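Local coordinates for protein malate dehydrogenase (Porphyromonas gingivalis, PDB 3FI9) that probably oxidises malate to oxaloacetate and reverses the reaction, with NAD as the hydride carrier, at residues 9-14 / 31-36; 96-101 / 126-131; 108-113 / 137-142; 175-180 / 190-195; 261-266 / 275-280. All blocks are in the same frame, centred on the assembly; numbering follows the deposited sequence.

Interactions 1, 2 and 3 belong to the N-terminal NAD-binding domain, interactions 4 and 5 to the C-terminal alpha/beta domain. Interactions 2 and 3 lie at two levels of the same helix pair, 94-115 with 129-140, their centres 16 Å apart. Interaction 2 holds predicted NAD and substrate residues, and the side chain of Asn127 comes within about 4 Å of that of His182, the predicted proton acceptor. Interactions 4 and 5 touch, with Tyr179 on Glu278 and Gly180 on Ala276. Interaction 5 shares the large mixed sheet with interaction 1, 24 Å away between centres, and meets interaction 3 where Leu137 packs on Tyr264.

Interaction 1 (9-14 / 31-36); sequences EKLTIV and MRLTPN
Glu9 meets Thr34 through its backbone: Thr34 OG1 donates to Glu9 O over 2.7 Å, the hydroxyl standing above the carbonyl plane, 42° out of it. Thr34 holds OG1 anti to its own backbone N (chi1 172°), and the same oxygen accepts from the backbone N of Asn36 at 2.9 Å. This is an ST turn, in which one hydroxyl braces the bend of its loop while donating to the segment 9-14 beside it. The carboxylate of Glu9 takes no part here; OE2 forms a salt bridge with Lys120 NZ. At Lys10 the backbone carries the contact, CA lying 3.4 Å from Asn36 O in a CA-H...O contact. The lysine chain runs out extended, away from the loop, and its NZ bonds to Thr75 O. Leu11 N then donates to Asn36 O at 3.0 Å, almost straight at the hydrogen (159°) and nearly in line with the C=O bond, so this carbonyl receives an N-H and a CA-H together. The Asn36 amide is used separately, its ND2 bonding to Glu8 O. The side chain of Leu11 supplies the apolar half: CB rests 3.6 Å from Thr34 CG2, while CD2 meets Leu33 CD1 at 3.9 Å, the two leucines crossing obliquely. Helix 238-251 packs against Leu33 through Ile245 and Arg249. Strand 10-14, helix 19-30, this loop and strand 37-40 form the first beta-alpha-beta unit of a Rossmann fold, in which strand 10-14 leads into the glycine-rich loop predicted to bind NAD.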
# COMPACT_ATOMS: atom_id res chain seq x y z
N GLU A 9 20.89 -6.19 3.67
CA GLU A 9 21.01 -5.39 4.89
C GLU A 9 19.65 -5.02 5.51
O GLU A 9 18.66 -4.95 4.80
CB GLU A 9 21.92 -4.17 4.63
CG GLU A 9 23.30 -4.70 4.18
CD GLU A 9 24.43 -3.71 4.24
OE1 GLU A 9 25.45 -4.02 4.92
OE2 GLU A 9 24.35 -2.67 3.57
N LYS A 10 19.62 -4.81 6.82
CA LYS A 10 18.36 -4.60 7.56
C LYS A 10 17.84 -3.17 7.35
O LYS A 10 18.60 -2.18 7.42
CB LYS A 10 18.57 -4.95 9.03
CG LYS A 10 17.48 -4.52 10.00
CD LYS A 10 17.68 -5.23 11.36
CE LYS A 10 16.73 -4.68 12.41
NZ LYS A 10 16.94 -5.28 13.74
N LEU A 11 16.55 -3.12 7.02
CA LEU A 11 15.78 -1.90 6.96
C LEU A 11 14.80 -1.90 8.13
O LEU A 11 13.95 -2.82 8.31
CB LEU A 11 15.04 -1.78 5.60
CG LEU A 11 13.87 -0.77 5.50
CD1 LEU A 11 14.31 0.66 5.87
CD2 LEU A 11 13.22 -0.77 4.07
N THR A 12 14.91 -0.86 8.93
CA THR A 12 13.97 -0.67 10.02
C THR A 12 13.02 0.52 9.84
O THR A 12 13.44 1.68 9.66
CB THR A 12 14.73 -0.50 11.32
OG1 THR A 12 15.44 -1.71 11.60
CG2 THR A 12 13.77 -0.18 12.48
N ILE A 13 11.74 0.22 9.96
CA ILE A 13 10.71 1.27 9.90
C ILE A 13 10.36 1.65 11.30
O ILE A 13 9.93 0.80 12.06
CB ILE A 13 9.43 0.74 9.23
CG1 ILE A 13 9.71 0.29 7.81
CG2 ILE A 13 8.30 1.84 9.24
CD1 ILE A 13 10.52 1.21 6.99
N VAL A 14 10.55 2.92 11.66
CA VAL A 14 10.11 3.38 12.96
C VAL A 14 8.72 4.02 12.84
O VAL A 14 8.50 4.79 11.93
CB VAL A 14 11.14 4.38 13.58
CG1 VAL A 14 10.60 4.99 14.85
CG2 VAL A 14 12.41 3.67 13.87
N MET A 31 8.54 -3.71 -2.96
CA MET A 31 9.70 -3.24 -3.74
C MET A 31 10.90 -4.21 -3.61
O MET A 31 11.92 -4.01 -4.23
CB MET A 31 10.13 -1.84 -3.29
CG MET A 31 9.24 -0.69 -3.82
SD MET A 31 9.93 0.96 -3.29
CE MET A 31 8.63 2.01 -3.98
N ARG A 32 10.77 -5.21 -2.74
CA ARG A 32 11.83 -6.17 -2.47
C ARG A 32 13.15 -5.47 -2.19
O ARG A 32 14.17 -5.78 -2.81
CB ARG A 32 11.94 -7.22 -3.61
CG ARG A 32 10.65 -8.07 -3.67
CD ARG A 32 10.62 -9.02 -4.92
NE ARG A 32 11.57 -10.13 -4.78
CZ ARG A 32 11.38 -11.18 -3.99
NH1 ARG A 32 10.29 -11.25 -3.24
NH2 ARG A 32 12.26 -12.18 -3.96
N LEU A 33 13.12 -4.54 -1.23
CA LEU A 33 14.33 -3.79 -0.89
C LEU A 33 15.28 -4.72 -0.14
O LEU A 33 16.47 -4.81 -0.49
CB LEU A 33 14.01 -2.56 -0.05
CG LEU A 33 12.99 -1.62 -0.72
CD1 LEU A 33 12.68 -0.38 0.19
CD2 LEU A 33 13.51 -1.21 -2.10
N THR A 34 14.76 -5.39 0.88
CA THR A 34 15.53 -6.38 1.67
C THR A 34 14.56 -7.39 2.28
O THR A 34 13.45 -7.03 2.74
CB THR A 34 16.30 -5.68 2.83
OG1 THR A 34 16.89 -6.63 3.72
CG2 THR A 34 15.37 -4.82 3.63
N PRO A 35 15.00 -8.64 2.44
CA PRO A 35 14.18 -9.59 3.18
C PRO A 35 14.16 -9.27 4.68
O PRO A 35 13.22 -9.64 5.41
CB PRO A 35 14.87 -10.95 2.92
CG PRO A 35 16.26 -10.61 2.32
CD PRO A 35 16.32 -9.17 1.99
N ASN A 36 15.18 -8.53 5.14
CA ASN A 36 15.30 -8.26 6.57
C ASN A 36 14.64 -6.93 6.89
O ASN A 36 15.28 -5.89 7.04
CB ASN A 36 16.76 -8.35 6.97
CG ASN A 36 17.30 -9.77 6.71
OD1 ASN A 36 16.75 -10.73 7.25
ND2 ASN A 36 18.29 -9.91 5.82

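Interaction 2 (96-101 / 126-131); sequences DLLKGN and FNPADI
Asn101 sets its carboxamide against the backbone carbonyl of Asn127, with CG 3.3 Å from Asn127 O. Although ND2 is also near that oxygen, the angle is too poor for a hydrogen bond. The amide instead turns back on its own helix, where ND2 makes a weak bond to Leu97 O. The other polar element lies within 126-131: Asn127 OD1 accepts from Ala129 N at 2.8 Å, in the carbonyl plane and on a lone pair. This Asx turn fixes the rotation of the Asn127 side chain, which packs on His182; Asn127 is predicted to bind NAD and substrate, and Asn101 to bind NAD.

Aromatic contact comes from Phe126. Asn101 O faces the ring edge in plane, 3.7 Å from Phe126 CE1, and Asn101 OD1 lies 3.8 Å from Phe126 CD1. The two side chains slide past each other in opposite directions, amide and ring planes 37° apart.

The apolar part is carried by Leu98. Its CD1 reaches Pro128 CG at 4.0 Å, the side chains crossing at about a right angle, and also touches Ile131 CG1 at 4.3 Å. A cis peptide bond precedes Pro128, which occupies the N-cap position of helix 129-140.

The contact thus joins helix 94-115 to the turn between strand 121-124 and helix 129-140. Phe126 further packs on Ala105 of helix 94-115, and helix 297-319 closes another flank, with Glu316 against Leu98 and Leu313 against Ile131.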
# COMPACT_ATOMS: atom_id res chain seq x y z
N ASP A 96 4.94 23.40 22.42
CA ASP A 96 4.95 22.07 23.02
C ASP A 96 5.11 20.93 21.98
O ASP A 96 5.88 19.99 22.18
CB ASP A 96 3.73 21.87 23.93
CG ASP A 96 3.92 22.53 25.31
OD1 ASP A 96 3.59 21.88 26.33
OD2 ASP A 96 4.41 23.68 25.39
N LEU A 97 4.39 21.02 20.87
CA LEU A 97 4.57 20.08 19.76
C LEU A 97 5.98 20.17 19.18
O LEU A 97 6.58 19.16 18.82
CB LEU A 97 3.57 20.38 18.65
CG LEU A 97 2.19 19.74 18.64
CD1 LEU A 97 1.59 20.10 17.30
CD2 LEU A 97 2.28 18.23 18.80
N LEU A 98 6.47 21.40 19.07
CA LEU A 98 7.79 21.66 18.53
C LEU A 98 8.86 20.99 19.39
O LEU A 98 9.69 20.23 18.89
CB LEU A 98 8.04 23.17 18.50
CG LEU A 98 9.46 23.62 18.14
CD1 LEU A 98 9.86 23.08 16.78
CD2 LEU A 98 9.53 25.17 18.21
N LYS A 99 8.81 21.28 20.68
CA LYS A 99 9.71 20.69 21.65
C LYS A 99 9.55 19.17 21.72
O LYS A 99 10.54 18.43 21.78
CB LYS A 99 9.44 21.29 23.05
CG LYS A 99 10.48 20.90 24.10
CD LYS A 99 10.31 21.74 25.36
CE LYS A 99 11.47 21.51 26.32
NZ LYS A 99 11.80 20.07 26.49
N GLY A 100 8.30 18.71 21.72
CA GLY A 100 8.02 17.29 21.77
C GLY A 100 8.62 16.56 20.59
O GLY A 100 9.29 15.52 20.75
N ASN A 101 8.44 17.09 19.39
CA ASN A 101 9.02 16.43 18.21
C ASN A 101 10.54 16.59 18.12
O ASN A 101 11.25 15.68 17.65
CB ASN A 101 8.37 16.94 16.92
CG ASN A 101 7.00 16.41 16.75
OD1 ASN A 101 6.81 15.21 16.58
ND2 ASN A 101 6.01 17.30 16.82
N PHE A 126 8.53 12.94 10.02
CA PHE A 126 7.65 13.61 10.94
C PHE A 126 8.00 15.10 11.10
O PHE A 126 9.17 15.52 11.03
CB PHE A 126 7.50 12.86 12.28
CG PHE A 126 8.80 12.69 13.06
CD1 PHE A 126 9.19 13.64 14.01
CD2 PHE A 126 9.58 11.56 12.91
CE1 PHE A 126 10.36 13.45 14.77
CE2 PHE A 126 10.75 11.37 13.66
CZ PHE A 126 11.15 12.34 14.58
N ASN A 127 6.97 15.91 11.24
CA ASN A 127 7.17 17.35 11.23
C ASN A 127 7.48 17.92 12.60
O ASN A 127 7.19 17.29 13.61
CB ASN A 127 5.97 18.04 10.59
CG ASN A 127 6.13 18.19 9.10
OD1 ASN A 127 7.23 18.47 8.61
ND2 ASN A 127 5.07 17.96 8.36
N PRO A 128 8.07 19.12 12.64
CA PRO A 128 8.47 19.90 11.45
C PRO A 128 9.80 19.37 10.90
O PRO A 128 10.81 19.45 11.59
CB PRO A 128 8.62 21.32 12.00
CG PRO A 128 8.98 21.12 13.45
CD PRO A 128 8.29 19.87 13.90
N ALA A 129 9.80 18.81 9.68
CA ALA A 129 10.98 18.06 9.18
C ALA A 129 12.30 18.83 9.08
O ALA A 129 13.37 18.23 9.23
CB ALA A 129 10.65 17.31 7.84
N ASP A 130 12.25 20.15 8.88
CA ASP A 130 13.49 20.95 8.94
C ASP A 130 14.18 20.86 10.30
O ASP A 130 15.39 20.97 10.40
CB ASP A 130 13.28 22.44 8.60
CG ASP A 130 12.11 23.05 9.36
OD1 ASP A 130 10.98 22.54 9.18
OD2 ASP A 130 12.30 24.05 10.11
N ILE A 131 13.39 20.73 11.35
CA ILE A 131 13.95 20.67 12.70
C ILE A 131 14.25 19.23 13.00
O ILE A 131 15.36 18.90 13.40
CB ILE A 131 12.99 21.20 13.77
CG1 ILE A 131 12.85 22.73 13.69
CG2 ILE A 131 13.46 20.77 15.19
CD1 ILE A 131 14.15 23.49 13.81

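Interaction 3 (108-113 / 137-142); sequences LGKDIK and LIYSGL
Gly109 and Ser140 bring two helices together backbone to backbone, their CA atoms only 3.8 Å apart. With no side chain on Gly109, its carbonyl O receives Ser140 CA at 3.4 Å in a nearly straight CA-H...O contact (163° at the hydrogen). Ser140 CB lies over Gly109 CA and meets Ile112 CG2 at 4.1 Å, while the same methyl touches Leu142 CD1 at 4.3 Å. The buried serine hydroxyl is satisfied within its own segment: OG donates to Leu137 O at 2.9 Å; it also accepts from Leu142 N at 3.0 Å, and this second bond makes an ST turn at the exit from helix 129-140.

The outer side is looser and wetter. Lys110 runs extended beside the ring of Tyr139, pointing the same way, with its CE 3.8 Å from Tyr139 CE2. The phenol OH bonds to Ile322 O. Lys113 bends at chi3 (-89°), and its CE comes within 3.5 Å of Tyr139 O. One water donates to Tyr139 O and is held only weakly by Lys113 NZ; a second donates to Ile138 O, but its approach to NZ is too short to be trusted.

Ile112 and Leu142 both rest on Val122 of strand 121-124. The contact is a close helix pair beside a strand of the Rossmann sheet, a close approach that the missing side chain of Gly109 allows.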
# COMPACT_ATOMS: atom_id res chain seq x y z
N LEU A 108 16.00 9.75 18.85
CA LEU A 108 16.29 8.84 17.74
C LEU A 108 17.75 8.92 17.33
O LEU A 108 18.39 7.90 17.12
CB LEU A 108 15.40 9.12 16.53
CG LEU A 108 15.68 8.37 15.22
CD1 LEU A 108 15.62 6.86 15.44
CD2 LEU A 108 14.58 8.82 14.23
N GLY A 109 18.28 10.13 17.23
CA GLY A 109 19.72 10.28 17.01
C GLY A 109 20.59 9.55 18.06
O GLY A 109 21.51 8.82 17.72
N LYS A 110 20.33 9.78 19.33
CA LYS A 110 21.12 9.14 20.40
C LYS A 110 21.09 7.60 20.26
O LYS A 110 22.10 6.89 20.45
CB LYS A 110 20.55 9.53 21.76
CG LYS A 110 20.65 11.02 22.14
CD LYS A 110 19.77 11.26 23.38
CE LYS A 110 19.74 12.72 23.80
NZ LYS A 110 19.20 12.92 25.18
N ASP A 111 19.92 7.09 19.90
CA ASP A 111 19.69 5.63 19.73
C ASP A 111 20.45 5.08 18.55
O ASP A 111 21.01 3.97 18.60
CB ASP A 111 18.21 5.36 19.49
CG ASP A 111 17.35 5.53 20.73
OD1 ASP A 111 17.88 5.57 21.86
OD2 ASP A 111 16.12 5.65 20.57
N ILE A 112 20.47 5.85 17.47
CA ILE A 112 21.23 5.45 16.29
C ILE A 112 22.69 5.42 16.72
O ILE A 112 23.45 4.56 16.26
CB ILE A 112 21.03 6.42 15.09
CG1 ILE A 112 19.66 6.20 14.41
CG2 ILE A 112 22.16 6.30 14.11
CD1 ILE A 112 19.26 7.32 13.43
N LYS A 113 23.08 6.35 17.59
CA LYS A 113 24.49 6.48 17.92
C LYS A 113 24.95 5.31 18.78
O LYS A 113 26.06 4.80 18.61
CB LYS A 113 24.81 7.85 18.57
CG LYS A 113 26.33 8.06 18.84
CD LYS A 113 26.62 9.43 19.51
CE LYS A 113 26.85 10.52 18.50
NZ LYS A 113 27.30 11.82 19.14
N LEU A 137 20.15 14.36 12.59
CA LEU A 137 21.50 14.39 12.06
C LEU A 137 22.54 14.72 13.14
O LEU A 137 23.55 14.02 13.30
CB LEU A 137 21.60 15.45 10.92
CG LEU A 137 22.94 15.63 10.23
CD1 LEU A 137 23.55 14.28 9.80
CD2 LEU A 137 22.89 16.68 9.07
N ILE A 138 22.29 15.78 13.89
CA ILE A 138 23.23 16.25 14.90
C ILE A 138 23.49 15.21 16.01
O ILE A 138 24.65 14.84 16.27
CB ILE A 138 22.76 17.57 15.49
CG1 ILE A 138 22.87 18.66 14.42
CG2 ILE A 138 23.60 17.91 16.72
CD1 ILE A 138 22.17 19.96 14.84
N TYR A 139 22.42 14.68 16.58
CA TYR A 139 22.56 13.66 17.63
C TYR A 139 23.01 12.27 17.14
O TYR A 139 23.54 11.47 17.94
CB TYR A 139 21.28 13.54 18.39
CG TYR A 139 21.07 14.63 19.42
CD1 TYR A 139 20.43 15.81 19.08
CD2 TYR A 139 21.50 14.46 20.72
CE1 TYR A 139 20.22 16.82 20.01
CE2 TYR A 139 21.31 15.46 21.67
CZ TYR A 139 20.67 16.64 21.31
OH TYR A 139 20.44 17.67 22.23
N SER A 140 22.81 11.96 15.86
CA SER A 140 23.09 10.62 15.36
C SER A 140 24.59 10.40 15.16
O SER A 140 25.05 9.26 15.06
CB SER A 140 22.41 10.41 14.01
OG SER A 140 23.10 11.14 12.97
N GLY A 141 25.33 11.49 14.99
CA GLY A 141 26.77 11.41 14.67
C GLY A 141 27.07 11.07 13.22
O GLY A 141 28.24 10.89 12.86
N LEU A 142 26.03 10.98 12.38
CA LEU A 142 26.24 10.58 10.99
C LEU A 142 26.75 11.77 10.17
O LEU A 142 26.68 12.89 10.65
CB LEU A 142 24.96 9.97 10.37
CG LEU A 142 24.34 8.72 11.08
CD1 LEU A 142 23.01 8.35 10.48
CD2 LEU A 142 25.27 7.48 11.06
O HOH W 1 24.29 12.37 20.42
O HOH W 2 26.90 13.31 17.27

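Interaction 4 (175-180 / 190-195); sequences NTRTYG and ASTAKV
Asn175 ND2 donates to Thr192 O over 2.9 Å, a bent bond (135° at the hydrogen) whose donor is tilted from the carbonyl plane. In return Thr192 turns its hydroxyl toward the backbone of Asn175. The resulting OG1 to Asn175 O distance, 2.5 Å, is very short and its exact value doubtful; Thr192 OG1 is also hydrogen-bonded with Phe189 O. The two side chains cross at about a right angle. Arg177 crosses Thr192 in the same way, laying CB 3.4 Å from Thr192 OG1, then bends at chi2 (-64°) and heads off. Asn175 OD1 stands 3.2 Å above the guanidinium plane of Arg177, over its centre, where the positive charge would probably favour an oxygen. In that plane, Arg177 NH1 donates to Thr176 O at 3.0 Å, while NE forms a salt bridge with Glu278.

The contact lies in the C-terminal alpha/beta domain, between two antiparallel pairings, 173-174 with 194-195 and 178-180 with 186-188. The 3-10 turn 190-192 carries the chain from one pairing to the other. The tip of the second hairpin contains His182, the predicted proton acceptor.

Next along the chain, Ala193 CB packs against the Thr176 backbone, 4.0 Å from its CA, and touches the Thr176 methyl CG2. A water accepts from Arg177 N at 2.8 Å and gives a weak bond to Thr192 OG1. Tyr179, whose OH bonds to Glu278, borders the Thr192 methyl.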
# COMPACT_ATOMS: atom_id res chain seq x y z
N ASN A 175 9.19 18.18 -14.28
CA ASN A 175 10.13 19.00 -13.51
C ASN A 175 9.49 20.11 -12.67
O ASN A 175 10.03 21.24 -12.59
CB ASN A 175 11.18 19.63 -14.44
CG ASN A 175 12.53 19.80 -13.77
OD1 ASN A 175 12.87 19.05 -12.87
ND2 ASN A 175 13.30 20.81 -14.18
N THR A 176 8.39 19.79 -12.00
CA THR A 176 7.76 20.76 -11.09
C THR A 176 8.58 20.71 -9.81
O THR A 176 8.89 19.62 -9.30
CB THR A 176 6.34 20.34 -10.73
OG1 THR A 176 6.31 18.91 -10.62
CG2 THR A 176 5.34 20.76 -11.77
N ARG A 177 8.91 21.87 -9.28
CA ARG A 177 9.84 21.93 -8.17
C ARG A 177 9.45 23.01 -7.17
O ARG A 177 9.19 24.13 -7.57
CB ARG A 177 11.28 22.23 -8.65
CG ARG A 177 11.90 21.11 -9.37
CD ARG A 177 12.08 19.93 -8.46
NE ARG A 177 12.88 18.91 -9.12
CZ ARG A 177 12.38 17.86 -9.77
NH1 ARG A 177 11.07 17.67 -9.84
NH2 ARG A 177 13.21 17.00 -10.35
N THR A 178 9.37 22.64 -5.89
CA THR A 178 9.39 23.63 -4.83
C THR A 178 10.64 23.33 -3.97
O THR A 178 10.97 22.17 -3.72
CB THR A 178 8.13 23.61 -3.92
OG1 THR A 178 8.19 22.48 -3.04
CG2 THR A 178 6.80 23.50 -4.73
N TYR A 179 11.27 24.38 -3.46
CA TYR A 179 12.41 24.24 -2.56
C TYR A 179 12.17 25.01 -1.25
O TYR A 179 11.14 25.71 -1.08
CB TYR A 179 13.69 24.75 -3.25
CG TYR A 179 14.01 24.05 -4.55
CD1 TYR A 179 14.25 22.68 -4.60
CD2 TYR A 179 14.09 24.77 -5.73
CE1 TYR A 179 14.52 22.05 -5.81
CE2 TYR A 179 14.39 24.17 -6.92
CZ TYR A 179 14.59 22.81 -6.96
OH TYR A 179 14.90 22.23 -8.16
N GLY A 180 13.10 24.85 -0.31
CA GLY A 180 13.02 25.56 0.99
C GLY A 180 12.26 24.82 2.07
O GLY A 180 12.62 23.69 2.40
N ALA A 190 8.92 28.00 -10.47
CA ALA A 190 8.19 27.72 -11.74
C ALA A 190 9.09 27.71 -12.99
O ALA A 190 8.79 27.08 -14.02
CB ALA A 190 7.04 28.72 -11.91
N SER A 191 10.20 28.42 -12.94
CA SER A 191 11.10 28.36 -14.06
C SER A 191 11.60 26.92 -14.41
O SER A 191 12.10 26.71 -15.50
CB SER A 191 12.32 29.27 -13.83
OG SER A 191 13.17 28.67 -12.88
N THR A 192 11.48 25.95 -13.50
CA THR A 192 11.98 24.60 -13.79
C THR A 192 11.00 23.78 -14.62
O THR A 192 11.38 22.77 -15.20
CB THR A 192 12.25 23.76 -12.49
OG1 THR A 192 11.01 23.41 -11.87
CG2 THR A 192 13.14 24.49 -11.48
N ALA A 193 9.73 24.15 -14.62
CA ALA A 193 8.68 23.24 -15.10
C ALA A 193 8.23 23.46 -16.55
O ALA A 193 8.27 24.57 -17.07
CB ALA A 193 7.48 23.28 -14.22
N LYS A 194 7.76 22.38 -17.17
CA LYS A 194 7.11 22.46 -18.48
C LYS A 194 5.77 21.77 -18.44
O LYS A 194 5.60 20.77 -17.75
CB LYS A 194 7.96 21.73 -19.51
CG LYS A 194 9.15 22.51 -19.97
CD LYS A 194 10.06 21.63 -20.82
CE LYS A 194 11.23 22.49 -21.31
NZ LYS A 194 11.83 21.91 -22.55
N VAL A 195 4.84 22.26 -19.24
CA VAL A 195 3.53 21.66 -19.31
C VAL A 195 3.34 21.09 -20.70
O VAL A 195 3.08 21.84 -21.64
CB VAL A 195 2.45 22.71 -19.03
CG1 VAL A 195 1.08 22.13 -19.29
CG2 VAL A 195 2.59 23.27 -17.59
O HOH W 3 8.05 24.34 -10.33

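Interaction 5 (261-266 / 275-280); sequences AGCYVN and MAMETT
Val265 and Met277 reach toward each other tip to tip, and Val265 CG2 presses on Met277 CG at 3.5 Å, tighter than usual van der Waals contact. Met275 comes at the same valine on a slant, and a bend at chi3 (-55°) turns CE back to within 4.0 Å of Val265 CG2. On the same face of the sheet, Cys263 directs SG between Thr279 CG2, 3.6 Å away, and Met277 CB. Thr279 is turned so that its methyl meets this sulfur while OG1 accepts from Ala261 N at 2.9 Å, with a bent angle of 134°.

Behind these side chains, Cys263 and Met275 form an antiparallel hydrogen-bonded pair. Next along, Gly262 and Ala276 form a non-hydrogen-bonded pair, their CA atoms 4.1 Å apart. The N-to-C directions of strands 261-266 and 275-277 make 112°, well short of the 180° of a straight antiparallel pair, and beyond Met277 the chain swings into strand 279-282. Leu310 and Leu303 of helix 297-319 pack on Met275 and Met277.

The chemistry is that of a buried, sulfur-rich apolar face at the edge of the large sheet, within which Thr279 OG1, a side-chain oxygen, serves as acceptor for Ala261 N.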
# COMPACT_ATOMS: atom_id res chain seq x y z
N ALA A 261 14.40 16.42 -1.95
CA ALA A 261 14.42 15.84 -0.61
C ALA A 261 14.96 16.91 0.33
O ALA A 261 15.63 17.83 -0.11
CB ALA A 261 15.32 14.60 -0.56
N GLY A 262 14.66 16.79 1.60
CA GLY A 262 15.31 17.66 2.60
C GLY A 262 16.71 17.17 2.90
O GLY A 262 16.95 15.95 3.08
N CYS A 263 17.68 18.09 2.90
CA CYS A 263 19.00 17.73 3.22
C CYS A 263 19.73 18.91 3.86
O CYS A 263 19.24 20.04 3.84
CB CYS A 263 19.75 17.24 1.97
SG CYS A 263 20.20 18.58 0.88
N TYR A 264 20.88 18.61 4.47
CA TYR A 264 21.67 19.61 5.17
C TYR A 264 22.30 20.54 4.13
O TYR A 264 22.85 20.07 3.12
CB TYR A 264 22.84 18.96 5.95
CG TYR A 264 23.54 20.00 6.81
CD1 TYR A 264 22.83 20.73 7.77
CD2 TYR A 264 24.89 20.21 6.69
CE1 TYR A 264 23.50 21.71 8.57
CE2 TYR A 264 25.56 21.14 7.47
CZ TYR A 264 24.86 21.88 8.40
OH TYR A 264 25.56 22.79 9.14
N VAL A 265 22.22 21.84 4.40
CA VAL A 265 22.77 22.90 3.52
C VAL A 265 23.59 23.81 4.41
O VAL A 265 23.14 24.25 5.46
CB VAL A 265 21.62 23.76 2.88
CG1 VAL A 265 22.22 24.90 2.10
CG2 VAL A 265 20.71 22.87 1.96
N ASN A 266 24.81 24.14 4.01
CA ASN A 266 25.52 25.16 4.79
C ASN A 266 26.42 25.91 3.84
O ASN A 266 27.55 25.54 3.70
CB ASN A 266 26.36 24.53 5.90
CG ASN A 266 27.09 25.58 6.76
OD1 ASN A 266 26.57 26.65 7.03
ND2 ASN A 266 28.28 25.25 7.21
N MET A 275 16.94 22.04 4.35
CA MET A 275 15.96 22.59 3.41
C MET A 275 15.67 21.56 2.32
O MET A 275 16.56 20.79 2.00
CB MET A 275 16.54 23.82 2.67
CG MET A 275 16.39 25.10 3.43
SD MET A 275 16.73 26.53 2.40
CE MET A 275 18.33 26.13 1.83
N ALA A 276 14.47 21.62 1.72
CA ALA A 276 14.16 20.92 0.47
C ALA A 276 15.03 21.53 -0.62
O ALA A 276 15.06 22.76 -0.78
CB ALA A 276 12.65 21.08 0.09
N MET A 277 15.76 20.67 -1.33
CA MET A 277 16.77 21.09 -2.28
C MET A 277 16.70 20.24 -3.54
O MET A 277 15.99 19.24 -3.59
CB MET A 277 18.17 20.97 -1.65
CG MET A 277 18.51 22.07 -0.63
SD MET A 277 19.18 23.60 -1.45
CE MET A 277 17.70 24.30 -2.09
N GLU A 278 17.45 20.63 -4.56
CA GLU A 278 17.59 19.77 -5.75
C GLU A 278 18.62 18.70 -5.49
O GLU A 278 19.83 18.90 -5.71
CB GLU A 278 17.94 20.59 -6.99
CG GLU A 278 17.95 19.80 -8.30
CD GLU A 278 16.58 19.23 -8.67
OE1 GLU A 278 15.54 19.75 -8.20
OE2 GLU A 278 16.54 18.27 -9.46
N THR A 279 18.14 17.55 -5.05
CA THR A 279 18.98 16.52 -4.50
C THR A 279 19.01 15.31 -5.39
O THR A 279 18.09 15.10 -6.19
CB THR A 279 18.42 16.07 -3.13
OG1 THR A 279 16.97 16.08 -3.17
CG2 THR A 279 18.90 16.98 -2.04
N THR A 280 20.07 14.52 -5.27
CA THR A 280 20.06 13.16 -5.78
C THR A 280 20.53 12.26 -4.65
O THR A 280 21.48 12.54 -3.96
CB THR A 280 20.84 12.93 -7.13
OG1 THR A 280 22.01 12.11 -6.94
CG2 THR A 280 21.22 14.23 -7.79